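HIAXHD3 (Humicola insolens, PDB 3ZXK) hydrolyses arabinofuranosyl side chains, probably those of arabinoxylan, and belongs to glycoside hydrolase family 43, a scaffold into which endo-xylanase activity has been introduced by engineering. Local coordinates at residues D388-R393 against N452-I457; A407-V412 against V422-L427. One frame throughout, in Å; residues are numbered along the deposited sequence.

Interaction 1. Residues D388-R393 against N452-I457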
# COMPACT_ATOMS: atom_id res chain seq x y z
N ASP A 388 -26.75 -2.21 -5.79
CA ASP A 388 -28.03 -2.86 -6.10
C ASP A 388 -27.94 -4.31 -5.57
O ASP A 388 -27.12 -5.10 -6.05
CB ASP A 388 -28.26 -2.83 -7.60
CG ASP A 388 -29.51 -3.59 -8.07
OD1 ASP A 388 -30.17 -4.33 -7.28
OD2 ASP A 388 -29.82 -3.47 -9.28
N VAL A 389 -28.75 -4.66 -4.57
CA VAL A 389 -28.59 -5.96 -3.91
C VAL A 389 -29.76 -6.93 -4.19
O VAL A 389 -29.94 -7.93 -3.48
CB VAL A 389 -28.37 -5.84 -2.38
CG1 VAL A 389 -27.12 -5.00 -2.08
CG2 VAL A 389 -29.60 -5.27 -1.70
N ARG A 390 -30.54 -6.65 -5.23
CA ARG A 390 -31.68 -7.50 -5.58
C ARG A 390 -31.28 -8.94 -5.87
O ARG A 390 -32.08 -9.87 -5.65
CB ARG A 390 -32.51 -6.94 -6.72
CG ARG A 390 -33.25 -5.67 -6.33
CD ARG A 390 -33.87 -5.02 -7.54
NE ARG A 390 -32.84 -4.79 -8.56
CZ ARG A 390 -33.10 -4.53 -9.84
NH1 ARG A 390 -34.35 -4.47 -10.25
NH2 ARG A 390 -32.11 -4.33 -10.70
N GLY A 391 -30.05 -9.14 -6.35
CA GLY A 391 -29.56 -10.47 -6.71
C GLY A 391 -29.09 -11.34 -5.55
O GLY A 391 -28.64 -12.47 -5.77
N MET A 392 -29.17 -10.82 -4.31
CA MET A 392 -28.81 -11.67 -3.16
C MET A 392 -29.71 -12.88 -3.02
O MET A 392 -30.93 -12.81 -3.28
CB MET A 392 -28.82 -10.88 -1.87
CG MET A 392 -27.77 -9.81 -1.85
SD MET A 392 -27.75 -8.89 -0.31
CE MET A 392 -26.81 -9.98 0.75
N ARG A 393 -29.12 -14.00 -2.60
CA ARG A 393 -29.88 -15.23 -2.36
C ARG A 393 -29.84 -15.60 -0.87
O ARG A 393 -29.04 -15.03 -0.11
CB ARG A 393 -29.31 -16.36 -3.24
CG ARG A 393 -29.61 -16.12 -4.72
CD ARG A 393 -29.09 -17.21 -5.64
NE ARG A 393 -29.93 -18.41 -5.61
CZ ARG A 393 -30.97 -18.64 -6.41
NH1 ARG A 393 -31.33 -17.75 -7.33
NH2 ARG A 393 -31.67 -19.76 -6.28
N ASN A 452 -37.53 -1.98 -4.14
CA ASN A 452 -37.11 -0.63 -4.56
C ASN A 452 -35.89 -0.11 -3.79
O ASN A 452 -34.96 0.44 -4.38
CB ASN A 452 -38.28 0.35 -4.46
CG ASN A 452 -39.28 0.17 -5.57
OD1 ASN A 452 -38.90 -0.02 -6.73
ND2 ASN A 452 -40.57 0.20 -5.24
N ALA A 453 -35.89 -0.33 -2.48
CA ALA A 453 -34.75 0.00 -1.64
C ALA A 453 -33.54 -0.85 -2.02
O ALA A 453 -32.40 -0.35 -2.05
CB ALA A 453 -35.10 -0.23 -0.17
N GLN A 454 -33.78 -2.13 -2.31
CA GLN A 454 -32.68 -3.04 -2.68
C GLN A 454 -31.97 -2.60 -3.93
O GLN A 454 -30.77 -2.82 -4.08
CB GLN A 454 -33.16 -4.48 -2.84
CG GLN A 454 -33.60 -5.11 -1.53
CD GLN A 454 -34.24 -6.45 -1.77
OE1 GLN A 454 -33.83 -7.18 -2.66
NE2 GLN A 454 -35.27 -6.77 -0.99
N GLN A 455 -32.71 -1.97 -4.84
CA GLN A 455 -32.13 -1.56 -6.12
C GLN A 455 -31.15 -0.40 -5.95
O GLN A 455 -30.30 -0.19 -6.80
CB GLN A 455 -33.24 -1.26 -7.15
CG GLN A 455 -32.80 -1.05 -8.61
CD GLN A 455 -32.21 0.33 -8.86
OE1 GLN A 455 -32.64 1.33 -8.28
NE2 GLN A 455 -31.19 0.39 -9.72
N ASP A 456 -31.24 0.33 -4.83
CA ASP A 456 -30.37 1.48 -4.63
C ASP A 456 -30.14 1.74 -3.15
O ASP A 456 -30.82 2.55 -2.53
CB ASP A 456 -30.94 2.73 -5.30
CG ASP A 456 -29.89 3.82 -5.51
OD1 ASP A 456 -28.80 3.50 -6.03
OD2 ASP A 456 -30.19 4.99 -5.20
N ILE A 457 -29.19 1.01 -2.59
CA ILE A 457 -28.83 1.18 -1.18
C ILE A 457 -27.44 1.78 -1.05
O ILE A 457 -26.51 1.36 -1.73
CB ILE A 457 -28.95 -0.15 -0.40
CG1 ILE A 457 -28.59 0.06 1.08
CG2 ILE A 457 -28.04 -1.22 -1.00
CD1 ILE A 457 -29.20 -0.99 1.98
O HOH W 1 -32.08 -9.29 -1.91
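An Asx turn at D388, overlapping a type I beta turn from V389 to M392, docks on the C-terminal part of helix 451-455, with D388, V389 and R390 meeting Q454 and Q455. The one direct hydrogen bond between the segments runs from V389 N to Q454 O, 2.8 Å long and nearly straight (169°). Beside it D388 CA makes a CA-H...O contact with the same carbonyl oxygen.

With CG of D388 anti to its backbone N (chi1 175°), the carboxylate lies where R390 can grip it three times. D388 OD1 accepts from R390 N at 3.1 Å, the Asx-turn bond, and from R390 NE at 3.0 Å, while D388 OD2 uses its syn lone pair toward R390 NH2 at 2.8 Å. This side-on salt bridge, one nitrogen to each oxygen, fixes the rotation of the guanidinium. Q455 then lies alongside R390, pointing the same way, and its CG sits over the centre of one guanidinium face, 3.7 Å above the plane. The aliphatic part of R390 packs as well, its CG lying 3.7 Å from Q454 CB.

Q454 CB also meets V389 CG2, the two side chains crossing at about a right angle. A water donates to both V389 O and Q454 OE1 and so adds an indirect tie, while Q454 NE2 is hydrogen-bonded to I449 O. Deeper in, V389 CG1 touches I457 CG2 at 4.0 Å.

The turn leaves strand 380-388 where that strand pairs with 457-464 on one flank, I457 bonding to L387, and with 523-533 on the other, where D388 bonds to K525. V389 packs on V524, and I457 reaches I421 of strand 418-429.

Interaction 2. Residues A407-V412 against V422-L427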
# COMPACT_ATOMS: atom_id res chain seq x y z
N ALA A 407 -12.33 -5.74 12.76
CA ALA A 407 -13.17 -5.17 11.70
C ALA A 407 -14.64 -5.00 12.10
O ALA A 407 -15.12 -5.60 13.05
CB ALA A 407 -13.05 -6.04 10.46
N ALA A 408 -15.39 -4.23 11.32
CA ALA A 408 -16.83 -4.05 11.51
C ALA A 408 -17.38 -3.69 10.16
O ALA A 408 -16.63 -3.19 9.29
CB ALA A 408 -17.14 -2.93 12.51
N TYR A 409 -18.68 -3.89 9.98
CA TYR A 409 -19.32 -3.56 8.73
C TYR A 409 -20.77 -3.17 8.88
O TYR A 409 -21.39 -3.46 9.91
CB TYR A 409 -19.18 -4.68 7.71
CG TYR A 409 -19.92 -5.99 7.91
CD1 TYR A 409 -21.32 -6.08 7.73
CD2 TYR A 409 -19.22 -7.17 8.17
CE1 TYR A 409 -21.99 -7.30 7.82
CE2 TYR A 409 -19.87 -8.40 8.27
CZ TYR A 409 -21.27 -8.44 8.11
OH TYR A 409 -21.94 -9.63 8.15
N ILE A 410 -21.29 -2.46 7.87
CA ILE A 410 -22.72 -2.26 7.73
C ILE A 410 -23.09 -2.93 6.40
O ILE A 410 -22.35 -2.81 5.40
CB ILE A 410 -23.13 -0.77 7.76
CG1 ILE A 410 -24.66 -0.65 7.80
CG2 ILE A 410 -22.48 0.01 6.61
CD1 ILE A 410 -25.15 0.75 8.12
N GLY A 411 -24.18 -3.67 6.38
CA GLY A 411 -24.48 -4.42 5.17
C GLY A 411 -25.87 -4.97 5.16
O GLY A 411 -26.73 -4.55 5.96
N VAL A 412 -26.09 -5.88 4.23
CA VAL A 412 -27.40 -6.49 4.03
C VAL A 412 -27.25 -7.99 4.21
O VAL A 412 -26.31 -8.60 3.68
CB VAL A 412 -27.97 -6.20 2.63
CG1 VAL A 412 -29.35 -6.87 2.41
CG2 VAL A 412 -28.09 -4.69 2.40
N VAL A 422 -27.98 -4.66 8.53
CA VAL A 422 -27.37 -4.98 9.82
C VAL A 422 -26.04 -4.25 9.98
O VAL A 422 -25.38 -3.89 8.97
CB VAL A 422 -27.12 -6.52 9.97
CG1 VAL A 422 -28.43 -7.30 9.98
CG2 VAL A 422 -26.20 -7.03 8.87
N MET A 423 -25.65 -4.01 11.22
CA MET A 423 -24.30 -3.57 11.53
C MET A 423 -23.68 -4.67 12.39
O MET A 423 -24.26 -5.05 13.39
CB MET A 423 -24.33 -2.18 12.23
CG MET A 423 -22.96 -1.59 12.49
SD MET A 423 -22.21 -2.21 14.02
CE MET A 423 -20.64 -1.34 14.12
N VAL A 424 -22.52 -5.17 11.97
CA VAL A 424 -21.79 -6.27 12.59
C VAL A 424 -20.43 -5.78 13.12
O VAL A 424 -19.67 -5.07 12.41
CB VAL A 424 -21.59 -7.42 11.57
CG1 VAL A 424 -20.59 -8.48 12.04
CG2 VAL A 424 -22.94 -8.02 11.17
N ASP A 425 -20.10 -6.17 14.35
CA ASP A 425 -18.80 -5.84 14.89
C ASP A 425 -18.15 -7.08 15.49
O ASP A 425 -18.63 -8.19 15.29
CB ASP A 425 -18.89 -4.64 15.87
CG ASP A 425 -19.70 -4.94 17.13
OD1 ASP A 425 -20.18 -6.08 17.36
OD2 ASP A 425 -19.83 -4.00 17.95
N ASP A 426 -17.03 -6.90 16.19
CA ASP A 426 -16.30 -8.03 16.80
C ASP A 426 -15.86 -9.09 15.79
O ASP A 426 -15.85 -10.29 16.09
CB ASP A 426 -17.08 -8.67 17.94
CG ASP A 426 -16.22 -9.57 18.80
OD1 ASP A 426 -15.06 -9.18 19.11
OD2 ASP A 426 -16.69 -10.67 19.17
N LEU A 427 -15.46 -8.64 14.60
CA LEU A 427 -14.79 -9.51 13.63
C LEU A 427 -13.30 -9.40 13.91
O LEU A 427 -12.73 -8.33 13.78
CB LEU A 427 -15.08 -9.03 12.21
CG LEU A 427 -16.52 -9.04 11.68
CD1 LEU A 427 -16.71 -8.05 10.54
CD2 LEU A 427 -16.89 -10.46 11.26
O HOH W 2 -14.17 -6.17 15.53
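The ring of Y409 lies against V424, the two side chains side by side and pointing the same way. V424 CB sits over the ring centre, 3.7 Å from the centroid, in a CH-pi contact, and V424 CG2 comes within 3.5 Å of Y409 CZ. With chi1 at 69°, Y409 CG stands between the backbone N and the carbonyl carbon, a position from which the ring can lie over V424. L427 CD1 approaches Y409 CD2 at 3.6 Å. An alanine in place of Y409 would probably leave V424 and L427 without their aromatic neighbour and W413 NE1 without the hydroxyl to which it is hydrogen-bonded. On the opposite face of the sheet, I410 and M423 pack on F479, and M423 CE touches A408 CB at 4.2 Å.

Paired backbone bonds link Y409 with V424 and G411 with V422, each 2.9 Å between N and O. Farther along, A407 N bonds to L427 O at 2.8 Å, but the return bond is weak, and a water donates to both A407 O and L427 O. Here the register slips by one residue, and D426 takes a left-handed backbone conformation (phi 58°, psi 37°). At this polar end D425 forms a salt bridge with R441, and D426 one with R428. The whole is an antiparallel beta hairpin interrupted by a beta bulge, set within a concanavalin A-like beta sandwich.

How the interactions relate
From the N terminus, the chain leaves strand 380-388 into the turn of interaction 1, passes through strand 396-403, and then forms the hairpin of 406-415 and 418-429 that interaction 2 zips together across a short connection. It continues through strand 436-448 to helix 451-455, where interaction 1 closes a much longer loop, so interaction 2 lies wholly within it. The sheets differ: the hairpin belongs to that of strand 396-403, whereas strands 380-388 and 457-464, which flank interaction 1, belong to the other sheet of the sandwich. Centres about 18 Å apart, the two contacts meet at V412, where I457 CD1 packs 3.9 Å from V412 CG2 and M392 CE touches V412 O.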